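Local coordinates for protein DNA fragmentation factor 40 KDA subunit (Mus musculus, PDB 1V0D) that cuts DNA during apoptosis as a caspase-activated nuclease, fragmenting the DNA of the dying cell and inducing chromatin condensation, at residues Thr134-Glu139 against Phe152-Gly157; Asp262-Lys267 against Ala297-Leu302; Arg283-Glu288 against Arg321-Gln326. All blocks are in the same frame, centred on the assembly; numbering follows the deposited sequence.

Contact 1 of 3, residues Thr134-Glu139 against Phe152-Gly157; sequences TAETRE and FRNKSG
E136 meets the first turn of helix 155-175, and R138 the residues F152 and R153 just before it, while two backbone hydrogen bonds set the register. K155 N reaches E136 O at 2.9 Å and R138 N reaches R153 O at 2.8 Å, which leaves T137 and N154 as a single beta bridge beside the helix N-cap, N154.

Among the charged groups, E136 has CG anti to the backbone N, and the bend at chi2 (73°) places CD, from which OE1 takes two donors from opposite faces of its plane. S156 OG comes on the syn side at 2.7 Å and S156 N from above the plane at 2.9 Å, while OE2 forms a salt bridge with R212. An alanine here would probably leave S156 OG and N without this acceptor and R212 without its carboxylate mate. K155 suits its place by length: the extended chain passes E136 O and A135 O until NZ bonds A135 O at 2.8 Å from above the carbonyl plane, with D141 and Y247 O as further partners.

R138 stretches out to give F152 O a weak bond from NH1, its guanidinium also binding L148 O and E149 O. R153 crosses it with one guanidinium face over R138 CB.

E136 thus ties loop to helix by hydrogen bonds to its first turn, probably with help from the helix dipole.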
loop_
_atom_site.group_PDB
_atom_site.type_symbol
_atom_site.label_atom_id
_atom_site.label_comp_id
_atom_site.label_asym_id
_atom_site.label_seq_id
_atom_site.Cartn_x
_atom_site.Cartn_y
_atom_site.Cartn_z
ATOM N N THR A 134 -2.088 -7.311 -23.226
ATOM C CA THR A 134 -1.689 -8.362 -24.137
ATOM C C THR A 134 -0.191 -8.605 -24.215
ATOM O O THR A 134 0.236 -9.746 -24.374
ATOM C CB THR A 134 -2.214 -8.093 -25.547
ATOM O OG1 THR A 134 -3.621 -7.820 -25.490
ATOM C CG2 THR A 134 -1.987 -9.311 -26.424
ATOM N N ALA A 135 0.614 -7.551 -24.103
ATOM C CA ALA A 135 2.069 -7.716 -24.177
ATOM C C ALA A 135 2.595 -8.568 -23.019
ATOM O O ALA A 135 2.137 -8.440 -21.887
ATOM C CB ALA A 135 2.746 -6.353 -24.177
ATOM N N GLU A 136 3.569 -9.424 -23.293
ATOM C CA GLU A 136 4.103 -10.287 -22.247
ATOM C C GLU A 136 5.590 -10.106 -21.979
ATOM O O GLU A 136 6.056 -10.294 -20.848
ATOM C CB GLU A 136 3.845 -11.751 -22.606
ATOM C CG GLU A 136 4.356 -12.741 -21.575
ATOM C CD GLU A 136 3.514 -12.766 -20.297
ATOM O OE1 GLU A 136 4.003 -13.313 -19.280
ATOM O OE2 GLU A 136 2.364 -12.258 -20.310
ATOM N N THR A 137 6.332 -9.745 -23.021
ATOM C CA THR A 137 7.772 -9.571 -22.904
ATOM C C THR A 137 8.231 -8.141 -22.717
ATOM O O THR A 137 7.551 -7.188 -23.118
ATOM C CB THR A 137 8.479 -10.121 -24.126
ATOM O OG1 THR A 137 7.938 -11.408 -24.430
ATOM C CG2 THR A 137 9.976 -10.262 -23.854
ATOM N N ARG A 138 9.406 -8.011 -22.109
ATOM C CA ARG A 138 10.017 -6.719 -21.848
ATOM C C ARG A 138 10.286 -6.030 -23.176
ATOM O O ARG A 138 10.245 -4.800 -23.274
ATOM C CB ARG A 138 11.319 -6.913 -21.081
ATOM C CG ARG A 138 11.832 -5.665 -20.425
ATOM C CD ARG A 138 12.850 -6.026 -19.375
ATOM N NE ARG A 138 13.047 -4.941 -18.426
ATOM C CZ ARG A 138 13.746 -5.057 -17.303
ATOM N NH1 ARG A 138 14.317 -6.217 -16.993
ATOM N NH2 ARG A 138 13.862 -4.018 -16.479
ATOM N N GLU A 139 10.556 -6.844 -24.195
ATOM C CA GLU A 139 10.824 -6.356 -25.540
ATOM C C GLU A 139 9.600 -5.630 -26.110
ATOM O O GLU A 139 9.714 -4.522 -26.623
ATOM C CB GLU A 139 11.197 -7.533 -26.451
ATOM C CG GLU A 139 11.657 -7.149 -27.860
ATOM C CD GLU A 139 13.059 -6.536 -27.885
ATOM O OE1 GLU A 139 14.013 -7.192 -27.396
ATOM O OE2 GLU A 139 13.207 -5.400 -28.400
ATOM N N PHE A 152 14.533 -10.041 -15.095
ATOM C CA PHE A 152 13.122 -10.125 -15.447
ATOM C C PHE A 152 12.837 -9.714 -16.883
ATOM O O PHE A 152 12.795 -8.531 -17.220
ATOM C CB PHE A 152 12.287 -9.294 -14.464
ATOM C CG PHE A 152 12.377 -9.783 -13.045
ATOM C CD1 PHE A 152 12.706 -8.914 -12.012
ATOM C CD2 PHE A 152 12.195 -11.129 -12.752
ATOM C CE1 PHE A 152 12.862 -9.383 -10.706
ATOM C CE2 PHE A 152 12.349 -11.606 -11.454
ATOM C CZ PHE A 152 12.686 -10.733 -10.430
ATOM N N ARG A 153 12.639 -10.725 -17.721
ATOM C CA ARG A 153 12.358 -10.540 -19.139
ATOM C C ARG A 153 10.857 -10.650 -19.410
ATOM O O ARG A 153 10.308 -9.962 -20.275
ATOM C CB ARG A 153 13.078 -11.628 -19.947
ATOM C CG ARG A 153 14.602 -11.587 -19.919
ATOM C CD ARG A 153 15.149 -10.702 -21.042
ATOM N NE ARG A 153 15.190 -9.284 -20.686
ATOM C CZ ARG A 153 15.136 -8.286 -21.565
ATOM N NH1 ARG A 153 15.029 -8.541 -22.866
ATOM N NH2 ARG A 153 15.200 -7.029 -21.145
ATOM N N ASN A 154 10.203 -11.527 -18.658
ATOM C CA ASN A 154 8.785 -11.794 -18.834
ATOM C C ASN A 154 7.922 -11.230 -17.709
ATOM O O ASN A 154 8.374 -11.123 -16.573
ATOM C CB ASN A 154 8.588 -13.312 -18.927
ATOM C CG ASN A 154 7.205 -13.687 -19.406
ATOM O OD1 ASN A 154 6.820 -14.864 -19.403
ATOM N ND2 ASN A 154 6.442 -12.683 -19.834
ATOM N N LYS A 155 6.680 -10.872 -18.026
ATOM C CA LYS A 155 5.763 -10.349 -17.016
ATOM C C LYS A 155 5.329 -11.448 -16.033
ATOM O O LYS A 155 5.523 -11.321 -14.816
ATOM C CB LYS A 155 4.522 -9.743 -17.672
ATOM C CG LYS A 155 4.752 -8.403 -18.353
ATOM C CD LYS A 155 3.445 -7.850 -18.896
ATOM C CE LYS A 155 3.655 -6.545 -19.627
ATOM N NZ LYS A 155 2.421 -6.137 -20.352
ATOM N N SER A 156 4.733 -12.518 -16.559
ATOM C CA SER A 156 4.293 -13.632 -15.721
ATOM C C SER A 156 5.425 -14.000 -14.788
ATOM O O SER A 156 5.218 -14.238 -13.602
ATOM C CB SER A 156 3.943 -14.860 -16.569
ATOM O OG SER A 156 2.739 -14.667 -17.288
ATOM N N GLY A 157 6.628 -14.034 -15.345
ATOM C CA GLY A 157 7.795 -14.396 -14.571
ATOM C C GLY A 157 8.014 -13.513 -13.373
ATOM O O GLY A 157 8.320 -14.000 -12.292
#

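Contact 2 of 3, residues Asp262-Lys267 against Ala297-Leu302. With MG (magnesium ion), chain C.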
loop_
_atom_site.group_PDB
_atom_site.type_symbol
_atom_site.label_atom_id
_atom_site.label_comp_id
_atom_site.label_asym_id
_atom_site.label_seq_id
_atom_site.Cartn_x
_atom_site.Cartn_y
_atom_site.Cartn_z
ATOM N N ASP A 262 -4.442 -12.267 2.313
ATOM C CA ASP A 262 -4.826 -12.298 3.718
ATOM C C ASP A 262 -5.254 -13.656 4.274
ATOM O O ASP A 262 -6.136 -14.313 3.722
ATOM C CB ASP A 262 -5.918 -11.229 3.916
ATOM C CG ASP A 262 -6.429 -11.134 5.348
ATOM O OD1 ASP A 262 -5.623 -11.031 6.305
ATOM O OD2 ASP A 262 -7.670 -11.141 5.505
ATOM N N HIS A 263 -4.607 -14.073 5.363
ATOM C CA HIS A 263 -4.928 -15.338 6.020
ATOM C C HIS A 263 -6.278 -15.223 6.740
ATOM O O HIS A 263 -6.455 -14.342 7.590
ATOM C CB HIS A 263 -3.865 -15.698 7.063
ATOM C CG HIS A 263 -2.532 -16.068 6.488
ATOM N ND1 HIS A 263 -1.660 -15.140 5.960
ATOM C CD2 HIS A 263 -1.908 -17.268 6.384
ATOM C CE1 HIS A 263 -0.559 -15.752 5.560
ATOM N NE2 HIS A 263 -0.684 -17.043 5.807
ATOM N N ILE A 264 -7.219 -16.107 6.414
ATOM C CA ILE A 264 -8.521 -16.080 7.059
ATOM C C ILE A 264 -8.339 -16.396 8.537
ATOM O O ILE A 264 -8.855 -15.692 9.400
ATOM C CB ILE A 264 -9.474 -17.092 6.430
ATOM C CG1 ILE A 264 -9.544 -16.848 4.913
ATOM C CG2 ILE A 264 -10.860 -16.950 7.061
ATOM C CD1 ILE A 264 -10.449 -17.803 4.165
ATOM N N ILE A 265 -7.622 -17.470 8.835
ATOM C CA ILE A 265 -7.323 -17.805 10.217
ATOM C C ILE A 265 -5.943 -17.160 10.341
ATOM O O ILE A 265 -4.967 -17.646 9.758
ATOM C CB ILE A 265 -7.215 -19.330 10.428
ATOM C CG1 ILE A 265 -8.543 -20.005 10.077
ATOM C CG2 ILE A 265 -6.846 -19.636 11.868
ATOM C CD1 ILE A 265 -8.556 -21.500 10.347
ATOM N N GLU A 266 -5.876 -16.044 11.064
ATOM C CA GLU A 266 -4.639 -15.286 11.228
ATOM C C GLU A 266 -3.448 -16.173 11.516
ATOM O O GLU A 266 -3.485 -17.020 12.408
ATOM C CB GLU A 266 -4.815 -14.258 12.330
ATOM C CG GLU A 266 -5.911 -13.270 12.040
ATOM C CD GLU A 266 -6.071 -12.252 13.149
ATOM O OE1 GLU A 266 -6.522 -12.635 14.251
ATOM O OE2 GLU A 266 -5.735 -11.065 12.921
ATOM N N LYS A 267 -2.373 -15.969 10.769
ATOM C CA LYS A 267 -1.217 -16.815 10.952
ATOM C C LYS A 267 -0.365 -16.472 12.154
ATOM O O LYS A 267 0.039 -17.361 12.903
ATOM C CB LYS A 267 -0.353 -16.815 9.690
ATOM C CG LYS A 267 0.863 -15.950 9.784
ATOM C CD LYS A 267 1.723 -16.059 8.558
ATOM C CE LYS A 267 2.883 -15.089 8.677
ATOM N NZ LYS A 267 3.707 -15.064 7.446
ATOM N N ALA A 297 -4.008 -21.350 -0.783
ATOM C CA ALA A 297 -5.193 -20.551 -1.019
ATOM C C ALA A 297 -6.345 -21.114 -0.199
ATOM O O ALA A 297 -7.428 -20.545 -0.179
ATOM C CB ALA A 297 -5.552 -20.551 -2.491
ATOM N N GLU A 298 -6.125 -22.238 0.473
ATOM C CA GLU A 298 -7.185 -22.815 1.300
ATOM C C GLU A 298 -7.504 -21.850 2.433
ATOM O O GLU A 298 -8.635 -21.774 2.887
ATOM C CB GLU A 298 -6.754 -24.145 1.923
ATOM C CG GLU A 298 -6.477 -25.244 0.935
ATOM C CD GLU A 298 -5.949 -26.510 1.604
ATOM O OE1 GLU A 298 -6.688 -27.113 2.433
ATOM O OE2 GLU A 298 -4.793 -26.891 1.293
ATOM N N ASN A 299 -6.495 -21.115 2.879
ATOM C CA ASN A 299 -6.663 -20.187 3.975
ATOM C C ASN A 299 -6.268 -18.757 3.613
ATOM O O ASN A 299 -6.210 -17.886 4.485
ATOM C CB ASN A 299 -5.841 -20.677 5.168
ATOM C CG ASN A 299 -6.001 -19.794 6.371
ATOM O OD1 ASN A 299 -7.105 -19.334 6.657
ATOM N ND2 ASN A 299 -4.908 -19.552 7.092
ATOM N N LEU A 300 -5.997 -18.518 2.331
ATOM C CA LEU A 300 -5.597 -17.190 1.857
ATOM C C LEU A 300 -6.628 -16.574 0.926
ATOM O O LEU A 300 -7.031 -17.198 -0.059
ATOM C CB LEU A 300 -4.261 -17.253 1.104
ATOM C CG LEU A 300 -3.008 -17.723 1.852
ATOM C CD1 LEU A 300 -1.817 -17.686 0.900
ATOM C CD2 LEU A 300 -2.745 -16.848 3.072
ATOM N N LYS A 301 -7.051 -15.352 1.235
ATOM C CA LYS A 301 -8.007 -14.625 0.406
ATOM C C LYS A 301 -7.217 -13.483 -0.248
ATOM O O LYS A 301 -6.456 -12.792 0.431
ATOM C CB LYS A 301 -9.115 -14.028 1.276
ATOM C CG LYS A 301 -10.505 -14.656 1.164
ATOM C CD LYS A 301 -11.533 -13.729 1.855
ATOM C CE LYS A 301 -13.005 -14.077 1.551
ATOM N NZ LYS A 301 -13.550 -15.244 2.336
ATOM N N LEU A 302 -7.372 -13.289 -1.555
ATOM C CA LEU A 302 -6.674 -12.202 -2.231
ATOM C C LEU A 302 -7.571 -10.981 -2.163
ATOM O O LEU A 302 -8.584 -10.920 -2.850
ATOM C CB LEU A 302 -6.405 -12.550 -3.694
ATOM C CG LEU A 302 -5.800 -11.423 -4.550
ATOM C CD1 LEU A 302 -4.417 -11.047 -4.045
ATOM C CD2 LEU A 302 -5.721 -11.882 -5.995
HETATM MG MG MG C . -3.677 -10.437 7.374
#
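The imidazole of H263 is sandwiched: L300 CD2 sits over the centre of one face, 3.3 Å from the ring centroid and 3° off the normal, a CH-pi contact, while K267 CB covers the opposite face nearer the rim. At the ring edge lies N299 ND2, 3.8 Å from H263 CD2, with the amide turned steeply against the ring. The other flat group, the amide of N299, works like a strip of backbone. Its CG is anti to the backbone N (chi1 -178°), and from there OD1 accepts I265 N at 2.9 Å on an in-plane lone pair while ND2 gives a nearly straight bond to I265 O. Asparagine suits the place because one amide offers both an acceptor and a donor to the same residue, holding the chain where it leaves the strand.

The two backbones run antiparallel. D262 and K301 are the hydrogen-bonded pair, D262 N to K301 O and K301 N to D262 O both 2.8 Å; H263 and L300 are the non-hydrogen-bonded pair, and I264 N adds a bond to N299 O. D262 OD1 binds the magnesium ion at 2.3 Å, H308 belongs to the same site, and OD2 is hydrogen-bonded to H313 NE2. A two-stranded antiparallel sheet beside a bound metal is consistent with the His-Me finger clan.

Helix 267-281, with E266 at its N-cap position and I265 packed on it, follows the first strand; helix 287-295 precedes the second, N299 ND2 and H263 NE2 reaching L293 O and L294 O near its end.

Contact 3 of 3, residues Arg283-Glu288 against Arg321-Gln326; sequences REVNWE and RIYRPQ
R324 lies across 284-288 as the middle of a salt-bridge network with E284 and E288, beside a single beta bridge between V285 and Y323 and an inverse gamma turn centred on N286. Its CB is 3.9 Å from E284 O, which its own backbone N bonds. CG, anti to the carbonyl carbon (chi1 -72°), rests against N286 CA, and the chain then extends to NE, CD passing E284 OE2. NE forms a salt bridge with that oxygen at 3.2 Å, though the hydrogen bond is weak. CZ sits near V285 O, which lies over a guanidinium face together with N286 CA. At the tip NH1 has a weak bond to E288 OE1, and NH2 meets the same oxygen in the guanidinium plane, on its syn lone pair, at 2.7 Å. Arginine suits this place because its flat cation can face the turn while its edge serves two carboxylates.

R283 and Y323 make an off-centre cation-pi stack, centres 3.8 Å apart and planes at 26°; I322 CG2 covers the opposite ring face, and D281 makes a salt bridge with R283 NH2.

N286 fastens the turn to the tail: its N bonds I322 O at 2.8 Å, and ND2 bonds R321 O in the amide plane at 2.9 Å. A water in the guanidinium plane of R321 accepts from R321 NH2 at 2.9 Å and, weakly, from N286 ND2.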
loop_
_atom_site.group_PDB
_atom_site.type_symbol
_atom_site.label_atom_id
_atom_site.label_comp_id
_atom_site.label_asym_id
_atom_site.label_seq_id
_atom_site.Cartn_x
_atom_site.Cartn_y
_atom_site.Cartn_z
ATOM N N ARG A 283 1.303 -35.531 21.055
ATOM C CA ARG A 283 0.666 -36.331 20.017
ATOM C C ARG A 283 1.352 -35.988 18.694
ATOM O O ARG A 283 1.990 -34.940 18.567
ATOM C CB ARG A 283 -0.836 -36.034 19.940
ATOM C CG ARG A 283 -1.677 -36.838 20.925
ATOM C CD ARG A 283 -3.076 -36.249 21.103
ATOM N NE ARG A 283 -3.029 -34.933 21.746
ATOM C CZ ARG A 283 -4.053 -34.082 21.824
ATOM N NH1 ARG A 283 -5.239 -34.390 21.303
ATOM N NH2 ARG A 283 -3.883 -32.909 22.422
ATOM N N GLU A 284 1.240 -36.876 17.717
ATOM C CA GLU A 284 1.869 -36.639 16.426
ATOM C C GLU A 284 1.106 -35.547 15.677
ATOM O O GLU A 284 -0.105 -35.660 15.461
ATOM C CB GLU A 284 1.873 -37.930 15.609
ATOM C CG GLU A 284 3.079 -38.109 14.703
ATOM C CD GLU A 284 2.807 -39.143 13.624
ATOM O OE1 GLU A 284 2.144 -40.160 13.947
ATOM O OE2 GLU A 284 3.251 -38.943 12.465
ATOM N N VAL A 285 1.820 -34.501 15.270
ATOM C CA VAL A 285 1.203 -33.385 14.572
ATOM C C VAL A 285 0.996 -33.556 13.073
ATOM O O VAL A 285 1.910 -33.918 12.338
ATOM C CB VAL A 285 2.005 -32.103 14.788
ATOM C CG1 VAL A 285 1.379 -30.969 14.014
ATOM C CG2 VAL A 285 2.044 -31.767 16.252
ATOM N N ASN A 286 -0.223 -33.272 12.632
ATOM C CA ASN A 286 -0.578 -33.355 11.224
ATOM C C ASN A 286 -0.140 -32.050 10.568
ATOM O O ASN A 286 -0.972 -31.245 10.138
ATOM C CB ASN A 286 -2.088 -33.537 11.078
ATOM C CG ASN A 286 -2.553 -33.400 9.644
ATOM O OD1 ASN A 286 -1.831 -33.756 8.706
ATOM N ND2 ASN A 286 -3.768 -32.895 9.462
ATOM N N TRP A 287 1.176 -31.860 10.489
ATOM C CA TRP A 287 1.754 -30.646 9.921
ATOM C C TRP A 287 1.218 -30.234 8.553
ATOM O O TRP A 287 1.247 -29.053 8.206
ATOM C CB TRP A 287 3.291 -30.743 9.884
ATOM C CG TRP A 287 3.862 -31.718 8.906
ATOM C CD1 TRP A 287 4.347 -32.963 9.178
ATOM C CD2 TRP A 287 4.013 -31.526 7.494
ATOM N NE1 TRP A 287 4.792 -33.565 8.022
ATOM C CE2 TRP A 287 4.599 -32.704 6.973
ATOM C CE3 TRP A 287 3.711 -30.473 6.616
ATOM C CZ2 TRP A 287 4.891 -32.860 5.607
ATOM C CZ3 TRP A 287 4.001 -30.630 5.253
ATOM C CH2 TRP A 287 4.584 -31.816 4.766
ATOM N N GLU A 288 0.713 -31.183 7.774
ATOM C CA GLU A 288 0.172 -30.828 6.460
ATOM C C GLU A 288 -0.985 -29.835 6.614
ATOM O O GLU A 288 -1.201 -28.972 5.756
ATOM C CB GLU A 288 -0.321 -32.077 5.712
ATOM C CG GLU A 288 0.783 -32.944 5.116
ATOM C CD GLU A 288 1.562 -33.722 6.167
ATOM O OE1 GLU A 288 1.211 -33.631 7.370
ATOM O OE2 GLU A 288 2.522 -34.435 5.789
ATOM N N ARG A 321 -8.335 -31.501 13.165
ATOM C CA ARG A 321 -7.363 -31.704 12.088
ATOM C C ARG A 321 -5.926 -31.441 12.507
ATOM O O ARG A 321 -5.008 -31.583 11.707
ATOM C CB ARG A 321 -7.697 -30.803 10.901
ATOM C CG ARG A 321 -9.102 -30.969 10.366
ATOM C CD ARG A 321 -9.367 -29.991 9.235
ATOM N NE ARG A 321 -8.465 -30.182 8.100
ATOM C CZ ARG A 321 -8.411 -29.366 7.051
ATOM N NH1 ARG A 321 -9.207 -28.303 6.997
ATOM N NH2 ARG A 321 -7.565 -29.605 6.055
ATOM N N ILE A 322 -5.726 -31.064 13.763
ATOM C CA ILE A 322 -4.389 -30.761 14.246
ATOM C C ILE A 322 -3.474 -31.981 14.396
ATOM O O ILE A 322 -2.289 -31.915 14.037
ATOM C CB ILE A 322 -4.472 -29.983 15.579
ATOM C CG1 ILE A 322 -5.104 -28.610 15.316
ATOM C CG2 ILE A 322 -3.091 -29.842 16.203
ATOM C CD1 ILE A 322 -5.347 -27.768 16.553
ATOM N N TYR A 323 -4.011 -33.094 14.899
ATOM C CA TYR A 323 -3.189 -34.292 15.082
ATOM C C TYR A 323 -3.510 -35.446 14.144
ATOM O O TYR A 323 -4.632 -35.583 13.661
ATOM C CB TYR A 323 -3.276 -34.784 16.524
ATOM C CG TYR A 323 -2.916 -33.743 17.558
ATOM C CD1 TYR A 323 -3.905 -33.069 18.261
ATOM C CD2 TYR A 323 -1.588 -33.438 17.837
ATOM C CE1 TYR A 323 -3.586 -32.122 19.216
ATOM C CE2 TYR A 323 -1.257 -32.493 18.785
ATOM C CZ TYR A 323 -2.264 -31.835 19.472
ATOM O OH TYR A 323 -1.954 -30.867 20.404
ATOM N N ARG A 324 -2.506 -36.279 13.890
ATOM C CA ARG A 324 -2.676 -37.426 13.010
ATOM C C ARG A 324 -3.470 -38.504 13.722
ATOM O O ARG A 324 -3.162 -38.858 14.865
ATOM C CB ARG A 324 -1.323 -38.005 12.593
ATOM C CG ARG A 324 -0.536 -37.157 11.615
ATOM C CD ARG A 324 0.651 -37.937 11.073
ATOM N NE ARG A 324 1.664 -37.083 10.463
ATOM C CZ ARG A 324 1.428 -36.239 9.465
ATOM N NH1 ARG A 324 0.207 -36.125 8.955
ATOM N NH2 ARG A 324 2.419 -35.510 8.973
ATOM N N PRO A 325 -4.510 -39.034 13.055
ATOM C CA PRO A 325 -5.398 -40.081 13.563
ATOM C C PRO A 325 -4.618 -41.308 13.980
ATOM O O PRO A 325 -3.781 -41.796 13.222
ATOM C CB PRO A 325 -6.293 -40.378 12.371
ATOM C CG PRO A 325 -6.385 -39.062 11.700
ATOM C CD PRO A 325 -4.955 -38.587 11.726
ATOM N N GLN A 326 -4.878 -41.796 15.190
ATOM C CA GLN A 326 -4.207 -42.993 15.679
ATOM C C GLN A 326 -4.984 -44.162 15.076
ATOM O O GLN A 326 -6.173 -44.343 15.377
ATOM C CB GLN A 326 -4.254 -43.051 17.211
HETATM O O HOH W 1 -6.018 -31.737 7.206
#

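How the contacts relate
Contacts 2 and 3 are neighbours, with centres about 21 Å apart, whereas contact 1 lies about 29 Å and 43 Å from them, centre to centre, and across the chain's centre from contact 3. Helices 267-281 and 287-295 serve both neighbours: contact 2 meets the start of the first and the end of the second, and contact 3 adjoins their other ends. Chemistry differs with place in the fold. The partly buried contact 2 relies on strand pairing, a side-chain amide bonded to backbone and a metal ligand; contact 3, at the surface, on salt bridges, a cation-pi stack and water. Contact 1, also partly buried, mixes a single bridge with charges gathered round a helix start.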